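Local coordinates for Beta/gamma crystallin 'Greek key' domain-containing protein (Methanosaeta thermophila PT, PDB 5HT7) that binds transition-metal ions such as iron(II) and forms a trimer, as a betagamma-crystallin domain of a thermophilic methane-producing archaeon, at residues R35-L40 / W44-E49. Numbering follows the deposited sequence.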
ATOM      1  N   ARG A  35       6.851  13.754  -3.396  1.00 24.66           N
ATOM      2  CA  ARG A  35       7.778  14.059  -4.474  1.00 21.72           C
ATOM      3  C   ARG A  35       7.653  13.139  -5.673  1.00 25.61           C
ATOM      4  O   ARG A  35       8.251  13.397  -6.714  1.00 28.34           O
ATOM      5  CB  ARG A  35       9.214  14.036  -3.948  1.00 27.27           C
ATOM      6  CG  ARG A  35       9.445  15.182  -2.991  1.00 26.85           C
ATOM      7  CD  ARG A  35      10.895  15.332  -2.559  1.00 27.45           C
ATOM      8  NE  ARG A  35      11.053  16.599  -1.837  1.00 29.04           N
ATOM      9  CZ  ARG A  35      12.178  16.979  -1.242  1.00 31.81           C
ATOM     10  NH1 ARG A  35      13.243  16.184  -1.277  1.00 25.76           N
ATOM     11  NH2 ARG A  35      12.234  18.150  -0.616  1.00 29.19           N
ATOM     12  N   SER A  36       6.886  12.059  -5.537  1.00 23.43           N
ATOM     13  CA  SER A  36       6.525  11.267  -6.700  1.00 21.62           C
ATOM     14  C   SER A  36       5.163  10.624  -6.494  1.00 20.20           C
ATOM     15  O   SER A  36       4.590  10.688  -5.405  1.00 19.09           O
ATOM     16  CB  SER A  36       7.585  10.198  -7.017  1.00 24.60           C
ATOM     17  OG  SER A  36       7.779   9.299  -5.939  1.00 24.31           O
ATOM     18  N   MET A  37       4.642  10.029  -7.558  1.00 20.50           N
ATOM     19  CA  MET A  37       3.278   9.536  -7.542  1.00 20.43           C
ATOM     20  C   MET A  37       3.086   8.441  -8.573  1.00 22.63           C
ATOM     21  O   MET A  37       3.695   8.471  -9.655  1.00 23.08           O
ATOM     22  CB  MET A  37       2.304  10.696  -7.800  1.00 22.62           C
ATOM     23  CG  MET A  37       0.846  10.271  -8.015  1.00 24.93           C
ATOM     24  SD  MET A  37      -0.234  11.716  -8.159  1.00 25.55           S
ATOM     25  CE  MET A  37       0.326  12.421  -9.704  1.00 27.94           C
ATOM     26  N   VAL A  38       2.258   7.455  -8.231  1.00 22.59           N
ATOM     27  CA  VAL A  38       1.834   6.472  -9.204  1.00 23.64           C
ATOM     28  C   VAL A  38       0.321   6.540  -9.315  1.00 25.04           C
ATOM     29  O   VAL A  38      -0.382   6.574  -8.308  1.00 22.93           O
ATOM     30  CB  VAL A  38       2.268   5.042  -8.819  1.00 23.43           C
ATOM     31  CG1 VAL A  38       1.651   4.031  -9.789  1.00 23.34           C
ATOM     32  CG2 VAL A  38       3.790   4.931  -8.818  1.00 22.63           C
ATOM     33  N   VAL A  39      -0.179   6.615 -10.539  1.00 23.67           N
ATOM     34  CA  VAL A  39      -1.616   6.571 -10.756  1.00 25.17           C
ATOM     35  C   VAL A  39      -1.946   5.218 -11.362  1.00 27.71           C
ATOM     36  O   VAL A  39      -1.407   4.862 -12.410  1.00 28.92           O
ATOM     37  CB  VAL A  39      -2.098   7.706 -11.679  1.00 25.18           C
ATOM     38  CG1 VAL A  39      -3.564   7.506 -12.025  1.00 30.83           C
ATOM     39  CG2 VAL A  39      -1.881   9.066 -11.000  1.00 26.99           C
ATOM     40  N   LEU A  40      -2.810   4.457 -10.699  1.00 26.97           N
ATOM     41  CA  LEU A  40      -3.122   3.103 -11.145  1.00 32.51           C
ATOM     42  C   LEU A  40      -4.328   3.077 -12.074  1.00 37.14           C
ATOM     43  O   LEU A  40      -4.389   2.289 -13.013  1.00 35.41           O
ATOM     44  CB  LEU A  40      -3.368   2.193  -9.941  1.00 30.16           C
ATOM     45  CG  LEU A  40      -2.141   2.081  -9.030  1.00 33.19           C
ATOM     46  CD1 LEU A  40      -2.509   1.504  -7.675  1.00 43.73           C
ATOM     47  CD2 LEU A  40      -1.079   1.243  -9.709  1.00 33.87           C
ATOM     48  N   TRP A  44      -6.635  12.014 -12.480  1.00 29.61           N
ATOM     49  CA  TRP A  44      -6.704  12.706 -11.196  1.00 28.82           C
ATOM     50  C   TRP A  44      -6.402  14.199 -11.310  1.00 28.56           C
ATOM     51  O   TRP A  44      -5.542  14.625 -12.094  1.00 31.95           O
ATOM     52  CB  TRP A  44      -5.735  12.057 -10.198  1.00 30.50           C
ATOM     53  CG  TRP A  44      -6.147  10.672  -9.768  1.00 27.23           C
ATOM     54  CD1 TRP A  44      -6.163   9.541 -10.531  1.00 31.93           C
ATOM     55  CD2 TRP A  44      -6.600  10.284  -8.470  1.00 26.60           C
ATOM     56  NE1 TRP A  44      -6.610   8.472  -9.790  1.00 28.77           N
ATOM     57  CE2 TRP A  44      -6.879   8.903  -8.517  1.00 28.01           C
ATOM     58  CE3 TRP A  44      -6.798  10.970  -7.269  1.00 25.08           C
ATOM     59  CZ2 TRP A  44      -7.353   8.199  -7.415  1.00 26.85           C
ATOM     60  CZ3 TRP A  44      -7.273  10.269  -6.180  1.00 27.95           C
ATOM     61  CH2 TRP A  44      -7.537   8.898  -6.259  1.00 24.56           C
ATOM     62  N   ARG A  45      -7.114  14.984 -10.514  1.00 30.20           N
ATOM     63  CA  ARG A  45      -6.821  16.399 -10.367  1.00 30.84           C
ATOM     64  C   ARG A  45      -6.216  16.631  -8.980  1.00 30.79           C
ATOM     65  O   ARG A  45      -6.714  16.103  -7.978  1.00 29.41           O
ATOM     66  CB  ARG A  45      -8.092  17.236 -10.566  1.00 34.72           C
ATOM     67  CG  ARG A  45      -7.877  18.739 -10.570  1.00 33.72           C
ATOM     68  CD  ARG A  45      -9.172  19.479 -10.949  1.00 37.71           C
ATOM     69  NE  ARG A  45      -9.694  19.015 -12.237  1.00 39.55           N
ATOM     70  CZ  ARG A  45     -10.924  19.252 -12.687  1.00 44.69           C
ATOM     71  NH1 ARG A  45     -11.781  19.961 -11.965  1.00 40.93           N
ATOM     72  NH2 ARG A  45     -11.296  18.778 -13.870  1.00 47.48           N
ATOM     73  N   LEU A  46      -5.131  17.395  -8.936  1.00 28.21           N
ATOM     74  CA  LEU A  46      -4.427  17.707  -7.693  1.00 26.98           C
ATOM     75  C   LEU A  46      -4.636  19.169  -7.339  1.00 25.37           C
ATOM     76  O   LEU A  46      -4.719  20.009  -8.224  1.00 29.69           O
ATOM     77  CB  LEU A  46      -2.933  17.424  -7.834  1.00 24.71           C
ATOM     78  CG  LEU A  46      -2.401  16.005  -7.613  1.00 29.04           C
ATOM     79  CD1 LEU A  46      -3.158  14.986  -8.435  1.00 26.15           C
ATOM     80  CD2 LEU A  46      -0.914  16.000  -7.956  1.00 27.20           C
ATOM     81  N   TYR A  47      -4.690  19.473  -6.047  1.00 27.25           N
ATOM     82  CA  TYR A  47      -4.978  20.828  -5.586  1.00 30.43           C
ATOM     83  C   TYR A  47      -3.951  21.277  -4.551  1.00 32.05           C
ATOM     84  O   TYR A  47      -3.454  20.454  -3.780  1.00 29.29           O
ATOM     85  CB  TYR A  47      -6.379  20.902  -4.967  1.00 27.02           C
ATOM     86  CG  TYR A  47      -7.513  20.387  -5.828  1.00 30.54           C
ATOM     87  CD1 TYR A  47      -7.734  19.014  -5.989  1.00 30.30           C
ATOM     88  CD2 TYR A  47      -8.398  21.273  -6.444  1.00 31.30           C
ATOM     89  CE1 TYR A  47      -8.786  18.544  -6.770  1.00 29.92           C
ATOM     90  CE2 TYR A  47      -9.449  20.815  -7.216  1.00 29.92           C
ATOM     91  CZ  TYR A  47      -9.643  19.458  -7.369  1.00 33.63           C
ATOM     92  OH  TYR A  47     -10.688  19.007  -8.130  1.00 34.08           O
ATOM     93  N   ARG A  48      -3.660  22.578  -4.513  1.00 28.96           N
ATOM     94  CA  ARG A  48      -2.714  23.128  -3.538  1.00 28.75           C
ATOM     95  C   ARG A  48      -3.274  23.169  -2.125  1.00 30.58           C
ATOM     96  O   ARG A  48      -2.526  23.021  -1.153  1.00 34.32           O
ATOM     97  CB  ARG A  48      -2.294  24.542  -3.940  1.00 34.46           C
ATOM     98  CG  ARG A  48      -1.618  24.614  -5.285  1.00 32.65           C
ATOM     99  CD  ARG A  48      -1.325  26.055  -5.676  1.00 35.95           C
ATOM    100  NE  ARG A  48      -0.643  26.073  -6.960  1.00 35.86           N
ATOM    101  CZ  ARG A  48      -1.270  26.089  -8.126  1.00 38.89           C
ATOM    102  NH1 ARG A  48      -2.597  26.119  -8.164  1.00 38.08           N
ATOM    103  NH2 ARG A  48      -0.572  26.080  -9.252  1.00 37.06           N
ATOM    104  N   GLU A  49      -4.583  23.390  -2.016  1.00 27.94           N
ATOM    105  CA  GLU A  49      -5.238  23.571  -0.726  1.00 30.62           C
ATOM    106  C   GLU A  49      -6.176  22.406  -0.416  1.00 29.93           C
ATOM    107  O   GLU A  49      -6.568  21.670  -1.317  1.00 28.92           O
ATOM    108  CB  GLU A  49      -6.015  24.902  -0.710  1.00 33.59           C
ATOM    109  CG  GLU A  49      -5.117  26.129  -0.789  1.00 40.30           C
ATOM    110  CD  GLU A  49      -5.887  27.436  -0.794  1.00 48.16           C
ATOM    111  OE1 GLU A  49      -7.131  27.405  -0.654  1.00 49.41           O
ATOM    112  OE2 GLU A  49      -5.245  28.498  -0.943  1.00 59.54           O
TER
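V39 and W44 meet in the hydrophobic core between the two antiparallel sheets of this betagamma-crystallin domain, M37 and L46 a little further along. Pairing places the strands in different sheets: 36-39 lies between 3-5 and 63-65, with backbone bonds of V38 to V3 and M37 to Y65, whereas 44-47 lies between 78-81 and 58-60. The two are not paired with each other, since no hydrogen bond joins them and even the closest CA atoms, those of V39 and W44, stand 8.0 Å apart. The torsion of V39 (chi1 172°) places CG1, rather than CG2, against the indole, 3.6 Å from CD1 of W44 and 3.9 Å from its NE1, on an oblique approach. The indole's rotation is probably steadied by the hydrogen bond from W44 NE1 to S41 O. M37 and L46 meet tip to tip, with CE of M37 4.2 Å from CD2 of L46; the methionine runs extended to SD, then bends (chi3 67°), directing its terminal methyl. From the strands flanking 44-47, M79 (78-81) touches M37, W44 and L46, and F60 (58-60) touches M37, V39 and L46. All four contact residues are buried, as expected for facing sheets in the Greek-key beta-sandwich of betagamma-crystallins.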